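Nitrophorin Cim l NP (Cimex lectularius, PDB 2IMQ) binds one heme b per subunit and delivers nitric oxide carried on it to the bitten host, causing vasodilation during blood feeding. Local coordinates at residues A[117-122]-A[154-159]; A[132-137]-A[166-171]. All coordinates share one frame; numbering follows the deposited sequence.

Contact 1. Residues A[117-122]-A[154-159]; sequences GIVTSF and LDYSKK
Val-119, Gly-117 and Ser-121 of strand 116-124 meet Leu-154 and Tyr-156 in a loop-on-sheet packing contact of the DNase I-like beta-sandwich. The loop, which runs between strands 127-135 and 165-169, lies on the face of the five-stranded sheet that carries Val-119 and Ser-121; no hydrogen bond joins the two segments. Val-119 has its CG1 anti to the backbone N (chi1 -170°), which sets that methyl over the centre of the Tyr-156 ring as a CH-pi contact, 3.9 Å from the centroid and 7° off the normal. Lys-159 CD covers the opposite face, so the ring is sandwiched between two aliphatic groups. The other branch, Val-119 CG2, packs on Leu-154 CD2 at 3.8 Å. Ser-121 OG comes obliquely to Tyr-156 CE2, at 3.6 Å, while its hydrogen bond goes to Ser-130 on the adjacent strand. The loop is folded by a type I turn from Asp-155 to Lys-158 and an Asx turn, in which Asp-155 OD1 accepts from Ser-157 N; Ser-157 OG donates to the same oxygen. At the Gly-117 end of the contact both Leu-154 methyls lie against bare backbone, with Leu-154 CD2 3.5 Å from Gly-117 C.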
ATOM      1  N   GLY A 117       7.503  -8.497   5.049  1.00 17.62           N
ATOM      2  CA  GLY A 117       6.397  -7.644   5.174  1.00 16.63           C
ATOM      3  C   GLY A 117       5.989  -7.420   6.603  1.00 17.90           C
ATOM      4  O   GLY A 117       6.622  -7.919   7.566  1.00 19.72           O
ATOM      5  N   ILE A 118       4.926  -6.654   6.735  1.00 16.63           N
ATOM      6  CA  ILE A 118       4.322  -6.222   8.037  1.00 17.39           C
ATOM      7  C   ILE A 118       2.848  -6.414   7.930  1.00 16.68           C
ATOM      8  O   ILE A 118       2.241  -6.041   6.907  1.00 17.89           O
ATOM      9  CB  ILE A 118       4.612  -4.762   8.301  1.00 17.50           C
ATOM     10  CG1 ILE A 118       6.123  -4.445   8.245  1.00 18.56           C
ATOM     11  CG2 ILE A 118       4.041  -4.304   9.703  1.00 18.80           C
ATOM     12  CD1 ILE A 118       6.443  -3.016   8.193  1.00 18.54           C
ATOM     13  N   VAL A 119       2.225  -6.948   8.992  1.00 17.46           N
ATOM     14  CA  VAL A 119       0.788  -6.973   9.046  1.00 17.73           C
ATOM     15  C   VAL A 119       0.325  -6.347  10.362  1.00 18.75           C
ATOM     16  O   VAL A 119       0.742  -6.797  11.402  1.00 20.28           O
ATOM     17  CB  VAL A 119       0.189  -8.400   9.001  1.00 18.55           C
ATOM     18  CG1 VAL A 119      -1.268  -8.326   8.813  1.00 18.93           C
ATOM     19  CG2 VAL A 119       0.787  -9.213   7.945  1.00 20.61           C
ATOM     20  N   THR A 120      -0.540  -5.368  10.282  1.00 17.79           N
ATOM     21  CA  THR A 120      -1.166  -4.753  11.474  1.00 18.54           C
ATOM     22  C   THR A 120      -2.633  -5.009  11.393  1.00 17.40           C
ATOM     23  O   THR A 120      -3.288  -4.728  10.388  1.00 19.77           O
ATOM     24  CB  THR A 120      -0.846  -3.246  11.483  1.00 19.65           C
ATOM     25  OG1 THR A 120       0.543  -3.057  11.731  1.00 21.35           O
ATOM     26  CG2 THR A 120      -1.606  -2.495  12.576  1.00 22.14           C
ATOM     27  N   SER A 121      -3.200  -5.520  12.507  1.00 19.85           N
ATOM     28  CA  SER A 121      -4.586  -5.901  12.562  1.00 19.64           C
ATOM     29  C   SER A 121      -5.242  -5.352  13.839  1.00 20.78           C
ATOM     30  O   SER A 121      -4.603  -5.167  14.838  1.00 20.88           O
ATOM     31  CB  SER A 121      -4.745  -7.436  12.579  1.00 21.31           C
ATOM     32  OG  SER A 121      -4.164  -8.030  11.422  1.00 22.89           O
ATOM     33  N   PHE A 122      -6.522  -5.164  13.767  1.00 20.22           N
ATOM     34  CA  PHE A 122      -7.320  -4.598  14.910  1.00 19.98           C
ATOM     35  C   PHE A 122      -8.779  -4.793  14.658  1.00 20.73           C
ATOM     36  O   PHE A 122      -9.239  -5.006  13.526  1.00 22.94           O
ATOM     37  CB  PHE A 122      -7.004  -3.097  15.088  1.00 20.82           C
ATOM     38  CG  PHE A 122      -7.480  -2.235  13.942  1.00 21.54           C
ATOM     39  CD1 PHE A 122      -8.714  -1.644  14.000  1.00 22.31           C
ATOM     40  CD2 PHE A 122      -6.667  -2.000  12.806  1.00 21.91           C
ATOM     41  CE1 PHE A 122      -9.184  -0.885  12.984  1.00 24.37           C
ATOM     42  CE2 PHE A 122      -7.145  -1.225  11.757  1.00 24.34           C
ATOM     43  CZ  PHE A 122      -8.393  -0.673  11.839  1.00 24.73           C
ATOM     44  N   LEU A 154       1.869 -13.423   5.506  1.00 19.17           N
ATOM     45  CA  LEU A 154       1.381 -12.020   5.428  1.00 18.51           C
ATOM     46  C   LEU A 154      -0.078 -11.957   5.000  1.00 18.66           C
ATOM     47  O   LEU A 154      -0.683 -10.875   4.988  1.00 19.93           O
ATOM     48  CB  LEU A 154       2.260 -11.203   4.481  1.00 16.84           C
ATOM     49  CG  LEU A 154       3.721 -11.092   4.847  1.00 18.18           C
ATOM     50  CD1 LEU A 154       4.518 -10.509   3.678  1.00 19.59           C
ATOM     51  CD2 LEU A 154       3.932 -10.245   6.066  1.00 19.72           C
ATOM     52  N   ASP A 155      -0.671 -13.119   4.710  1.00 18.59           N
ATOM     53  CA  ASP A 155      -1.980 -13.216   4.079  1.00 19.50           C
ATOM     54  C   ASP A 155      -2.969 -13.742   5.117  1.00 20.55           C
ATOM     55  O   ASP A 155      -3.130 -14.979   5.310  1.00 20.67           O
ATOM     56  CB  ASP A 155      -1.944 -14.164   2.892  1.00 19.13           C
ATOM     57  CG  ASP A 155      -3.199 -14.153   2.106  1.00 20.05           C
ATOM     58  OD1 ASP A 155      -4.281 -13.761   2.647  1.00 20.73           O
ATOM     59  OD2 ASP A 155      -3.205 -14.563   0.927  1.00 21.62           O
ATOM     60  N   TYR A 156      -3.682 -12.810   5.757  1.00 20.72           N
ATOM     61  CA  TYR A 156      -4.613 -13.133   6.832  1.00 21.83           C
ATOM     62  C   TYR A 156      -5.967 -13.588   6.318  1.00 22.08           C
ATOM     63  O   TYR A 156      -6.924 -13.756   7.103  1.00 24.06           O
ATOM     64  CB  TYR A 156      -4.707 -11.956   7.813  1.00 21.54           C
ATOM     65  CG  TYR A 156      -3.631 -11.917   8.860  1.00 22.34           C
ATOM     66  CD1 TYR A 156      -2.323 -12.273   8.610  1.00 23.07           C
ATOM     67  CD2 TYR A 156      -3.929 -11.456  10.116  1.00 24.33           C
ATOM     68  CE1 TYR A 156      -1.369 -12.250   9.617  1.00 24.04           C
ATOM     69  CE2 TYR A 156      -2.991 -11.421  11.110  1.00 23.10           C
ATOM     70  CZ  TYR A 156      -1.727 -11.825  10.861  1.00 23.38           C
ATOM     71  OH  TYR A 156      -0.751 -11.797  11.819  1.00 26.97           O
ATOM     72  N   SER A 157      -6.076 -13.821   5.019  1.00 22.88           N
ATOM     73  CA  SER A 157      -7.233 -14.495   4.447  1.00 25.78           C
ATOM     74  C   SER A 157      -7.008 -16.016   4.464  1.00 26.39           C
ATOM     75  O   SER A 157      -7.972 -16.768   4.284  1.00 29.55           O
ATOM     76  CB  SER A 157      -7.545 -14.044   3.023  1.00 26.42           C
ATOM     77  OG  SER A 157      -6.684 -14.605   2.071  1.00 25.52           O
ATOM     78  N   LYS A 158      -5.750 -16.449   4.647  1.00 27.63           N
ATOM     79  CA  LYS A 158      -5.347 -17.873   4.638  1.00 30.52           C
ATOM     80  C   LYS A 158      -4.987 -18.198   6.050  1.00 32.11           C
ATOM     81  O   LYS A 158      -3.891 -18.684   6.330  1.00 35.32           O
ATOM     82  CB  LYS A 158      -4.120 -18.074   3.775  1.00 30.28           C
ATOM     83  CG  LYS A 158      -4.386 -18.045   2.362  1.00 30.91           C
ATOM     84  CD  LYS A 158      -3.127 -18.368   1.601  1.00 32.80           C
ATOM     85  CE  LYS A 158      -3.451 -18.423   0.150  1.00 33.60           C
ATOM     86  NZ  LYS A 158      -4.544 -19.456  -0.130  1.00 38.30           N
ATOM     87  N   LYS A 159      -5.856 -17.797   6.958  1.00 33.13           N
ATOM     88  CA  LYS A 159      -5.745 -18.101   8.378  1.00 33.46           C
ATOM     89  C   LYS A 159      -6.974 -18.961   8.688  1.00 33.24           C
ATOM     90  O   LYS A 159      -7.931 -18.989   7.929  1.00 32.36           O
ATOM     91  CB  LYS A 159      -5.766 -16.828   9.232  1.00 34.41           C
ATOM     92  CG  LYS A 159      -4.397 -16.148   9.371  1.00 37.05           C
ATOM     93  CD  LYS A 159      -4.243 -15.372  10.659  1.00 37.51           C
ATOM     94  CE  LYS A 159      -3.464 -16.142  11.745  1.00 41.00           C
ATOM     95  NZ  LYS A 159      -1.964 -16.129  11.556  1.00 44.00           N
TER

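Contact 2. Residues A[132-137]-A[166-171]; sequences TTSRMS and LFWIGD
Thr-132 holds CG2 anti to its backbone N, and Trp-168 does the same with CG (chi1 -166°), sending both to one sheet face; chi2 of Trp-168 (-43°) turns the indole under the methyl. Thr-132 CG2 makes a CH-pi contact there, 3.5 Å from the centroid of the Trp-168 five-membered ring. At the ring edge, Trp-168 NE1 donates to Ser-134 OG at 2.9 Å, in the indole plane; this, with the methyl on its face, holds the ring's rotation, while Ser-134 OG also bonds Ala-149 O. The strands run parallel: Thr-132 N donates to Phe-167 O, and Thr-132 O accepts from Ile-169 N at 2.8 Å. One residue on, Thr-133 OG1 donates to Ile-169 O at 2.6 Å. The chain turns at Gly-170, where a CB would run into Thr-133 OG1 and, at phi 144°, the preceding carbonyl O. Two waters bridge the chains past the paired strands, Ser-134 O to Asp-171 N and Met-136 N to Asp-171 O. Strand 127-135 is the middle of five, between 116-124 and 165-169, with 243-248 beyond the latter. Thr-133 and Ile-169 face Ala-43 of the other sheet; on the opposite sheet face Phe-210 and Trp-213 meet the indole edge-to-face.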
ATOM      1  N   THR A 132      -1.567  -5.090   5.342  1.00 15.03           N
ATOM      2  CA  THR A 132      -0.288  -5.642   5.023  1.00 15.21           C
ATOM      3  C   THR A 132       0.460  -4.727   4.083  1.00 14.10           C
ATOM      4  O   THR A 132      -0.106  -4.188   3.156  1.00 14.12           O
ATOM      5  CB  THR A 132      -0.470  -7.014   4.343  1.00 15.47           C
ATOM      6  OG1 THR A 132      -1.070  -7.881   5.285  1.00 17.72           O
ATOM      7  CG2 THR A 132       0.836  -7.643   3.888  1.00 16.64           C
ATOM      8  N   THR A 133       1.752  -4.642   4.328  1.00 14.27           N
ATOM      9  CA  THR A 133       2.688  -4.196   3.274  1.00 14.22           C
ATOM     10  C   THR A 133       3.823  -5.216   3.112  1.00 14.42           C
ATOM     11  O   THR A 133       4.085  -6.011   4.023  1.00 16.41           O
ATOM     12  CB  THR A 133       3.213  -2.764   3.541  1.00 15.29           C
ATOM     13  OG1 THR A 133       3.814  -2.226   2.342  1.00 15.20           O
ATOM     14  CG2 THR A 133       4.227  -2.691   4.605  1.00 16.00           C
ATOM     15  N   SER A 134       4.498  -5.203   1.969  1.00 14.30           N
ATOM     16  CA  SER A 134       5.533  -6.163   1.708  1.00 13.98           C
ATOM     17  C   SER A 134       6.542  -5.581   0.759  1.00 14.43           C
ATOM     18  O   SER A 134       6.289  -4.585   0.065  1.00 16.18           O
ATOM     19  CB  SER A 134       4.928  -7.434   1.174  1.00 15.42           C
ATOM     20  OG  SER A 134       4.237  -7.181  -0.060  1.00 15.52           O
ATOM     21  N   ARG A 135       7.679  -6.244   0.700  1.00 14.30           N
ATOM     22  CA  ARG A 135       8.818  -5.749  -0.097  1.00 15.85           C
ATOM     23  C   ARG A 135       9.662  -6.942  -0.485  1.00 16.91           C
ATOM     24  O   ARG A 135      10.020  -7.762   0.372  1.00 18.20           O
ATOM     25  CB  ARG A 135       9.659  -4.772   0.731  1.00 18.64           C
ATOM     26  CG  ARG A 135      10.831  -4.133   0.075  1.00 19.36           C
ATOM     27  CD  ARG A 135      12.028  -4.974  -0.115  1.00 23.55           C
ATOM     28  NE  ARG A 135      13.171  -4.103  -0.319  1.00 24.53           N
ATOM     29  CZ  ARG A 135      14.373  -4.544  -0.597  1.00 24.56           C
ATOM     30  NH1 ARG A 135      14.579  -5.841  -0.626  1.00 25.18           N
ATOM     31  NH2 ARG A 135      15.369  -3.690  -0.801  1.00 27.63           N
ATOM     32  N   MET A 136       9.942  -7.080  -1.761  1.00 16.21           N
ATOM     33  CA  MET A 136      10.798  -8.159  -2.250  1.00 17.53           C
ATOM     34  C   MET A 136      11.741  -7.570  -3.293  1.00 17.55           C
ATOM     35  O   MET A 136      11.380  -6.659  -4.047  1.00 20.26           O
ATOM     36  CB  MET A 136       9.983  -9.243  -2.878  1.00 17.56           C
ATOM     37  CG  MET A 136      10.726 -10.509  -3.185  1.00 19.57           C
ATOM     38  SD  MET A 136      11.395 -11.268  -1.727  1.00 27.77           S
ATOM     39  CE  MET A 136       9.898 -11.802  -0.891  1.00 33.29           C
ATOM     40  N   SER A 137      12.943  -8.151  -3.375  1.00 20.14           N
ATOM     41  CA  SER A 137      13.945  -7.799  -4.395  1.00 20.71           C
ATOM     42  C   SER A 137      13.826  -8.708  -5.606  1.00 18.50           C
ATOM     43  O   SER A 137      13.429  -9.846  -5.457  1.00 22.45           O
ATOM     44  CB  SER A 137      15.369  -7.934  -3.791  1.00 22.82           C
ATOM     45  OG  SER A 137      15.696  -9.259  -3.504  1.00 32.04           O
ATOM     46  N   LEU A 166      -9.471  -6.901   4.612  1.00 17.11           N
ATOM     47  CA  LEU A 166      -8.050  -7.010   4.387  1.00 18.05           C
ATOM     48  C   LEU A 166      -7.602  -6.128   3.270  1.00 14.65           C
ATOM     49  O   LEU A 166      -8.237  -6.051   2.216  1.00 16.69           O
ATOM     50  CB  LEU A 166      -7.630  -8.427   4.072  1.00 18.65           C
ATOM     51  CG  LEU A 166      -7.982  -9.439   5.180  1.00 19.72           C
ATOM     52  CD1 LEU A 166      -9.175 -10.100   4.780  1.00 21.60           C
ATOM     53  CD2 LEU A 166      -6.822 -10.351   5.435  1.00 21.04           C
ATOM     54  N   PHE A 167      -6.502  -5.461   3.508  1.00 16.14           N
ATOM     55  CA  PHE A 167      -5.844  -4.585   2.505  1.00 15.43           C
ATOM     56  C   PHE A 167      -4.367  -4.906   2.441  1.00 15.89           C
ATOM     57  O   PHE A 167      -3.737  -5.130   3.461  1.00 16.71           O
ATOM     58  CB  PHE A 167      -6.064  -3.119   2.912  1.00 16.67           C
ATOM     59  CG  PHE A 167      -7.537  -2.778   3.018  1.00 15.48           C
ATOM     60  CD1 PHE A 167      -8.217  -2.892   4.224  1.00 16.52           C
ATOM     61  CD2 PHE A 167      -8.259  -2.411   1.895  1.00 16.83           C
ATOM     62  CE1 PHE A 167      -9.586  -2.630   4.273  1.00 17.13           C
ATOM     63  CE2 PHE A 167      -9.624  -2.162   1.948  1.00 17.76           C
ATOM     64  CZ  PHE A 167     -10.276  -2.286   3.159  1.00 18.32           C
ATOM     65  N   TRP A 168      -3.815  -4.902   1.245  1.00 13.82           N
ATOM     66  CA  TRP A 168      -2.413  -5.152   1.057  1.00 14.69           C
ATOM     67  C   TRP A 168      -1.967  -4.026   0.144  1.00 13.15           C
ATOM     68  O   TRP A 168      -2.458  -3.866  -0.977  1.00 14.64           O
ATOM     69  CB  TRP A 168      -2.209  -6.492   0.359  1.00 14.39           C
ATOM     70  CG  TRP A 168      -0.816  -7.049   0.372  1.00 14.41           C
ATOM     71  CD1 TRP A 168       0.347  -6.416   0.165  1.00 14.75           C
ATOM     72  CD2 TRP A 168      -0.483  -8.385   0.666  1.00 14.99           C
ATOM     73  NE1 TRP A 168       1.408  -7.281   0.279  1.00 15.44           N
ATOM     74  CE2 TRP A 168       0.912  -8.512   0.586  1.00 13.88           C
ATOM     75  CE3 TRP A 168      -1.246  -9.537   0.958  1.00 17.30           C
ATOM     76  CZ2 TRP A 168       1.546  -9.693   0.818  1.00 16.01           C
ATOM     77  CZ3 TRP A 168      -0.579 -10.719   1.183  1.00 16.44           C
ATOM     78  CH2 TRP A 168       0.785 -10.775   1.118  1.00 15.78           C
ATOM     79  N   ILE A 169      -1.035  -3.241   0.647  1.00 13.99           N
ATOM     80  CA  ILE A 169      -0.612  -1.977   0.007  1.00 13.93           C
ATOM     81  C   ILE A 169       0.896  -1.879  -0.030  1.00 14.59           C
ATOM     82  O   ILE A 169       1.572  -2.197   0.943  1.00 16.88           O
ATOM     83  CB  ILE A 169      -1.204  -0.751   0.730  1.00 14.67           C
ATOM     84  CG1 ILE A 169      -0.875  -0.746   2.226  1.00 16.50           C
ATOM     85  CG2 ILE A 169      -2.712  -0.713   0.484  1.00 16.42           C
ATOM     86  CD1 ILE A 169      -1.340   0.586   2.900  1.00 18.22           C
ATOM     87  N   GLY A 170       1.410  -1.449  -1.172  1.00 14.65           N
ATOM     88  CA  GLY A 170       2.833  -1.279  -1.343  1.00 15.39           C
ATOM     89  C   GLY A 170       3.201  -1.658  -2.754  1.00 13.69           C
ATOM     90  O   GLY A 170       2.357  -1.960  -3.605  1.00 14.43           O
ATOM     91  N   ASP A 171       4.497  -1.627  -2.978  1.00 13.66           N
ATOM     92  CA  ASP A 171       5.071  -2.054  -4.237  1.00 14.21           C
ATOM     93  C   ASP A 171       5.252  -3.565  -4.145  1.00 13.80           C
ATOM     94  O   ASP A 171       6.102  -4.054  -3.364  1.00 16.50           O
ATOM     95  CB  ASP A 171       6.373  -1.339  -4.522  1.00 14.49           C
ATOM     96  CG  ASP A 171       7.060  -1.795  -5.778  1.00 14.26           C
ATOM     97  OD1 ASP A 171       6.544  -2.746  -6.428  1.00 14.89           O
ATOM     98  OD2 ASP A 171       8.103  -1.180  -6.102  1.00 17.21           O
TER
HETATM   99  O   HOH W   1      -3.890  -7.591   5.219  1.00 19.15           O
HETATM  100  O   HOH W   2       6.244  -1.982  -0.627  1.00 20.90           O
HETATM  101  O   HOH W   3       8.600  -5.069  -3.366  1.00 17.57           O

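In the fold
Both contacts are largely buried and belong to the same five-stranded sheet, in which strands 116-124 and 127-135 are neighbours. Contact 2 lies nearer the centre of the chain and is an in-sheet pairing, held by backbone, side-chain and water-mediated hydrogen bonds. Contact 1 lays a loop over the sheet by apolar packing and includes the partly exposed Tyr-156. The segments alternate along the chain, the loop of contact 1 falling between the two strands of contact 2. They join directly: Ile-118 N probably bonds Thr-133 O, and Thr-132 OG1 hydrogen-bonds Leu-154 O, tying the loop to the central strand. Neither contact lies at the heme-binding cysteine.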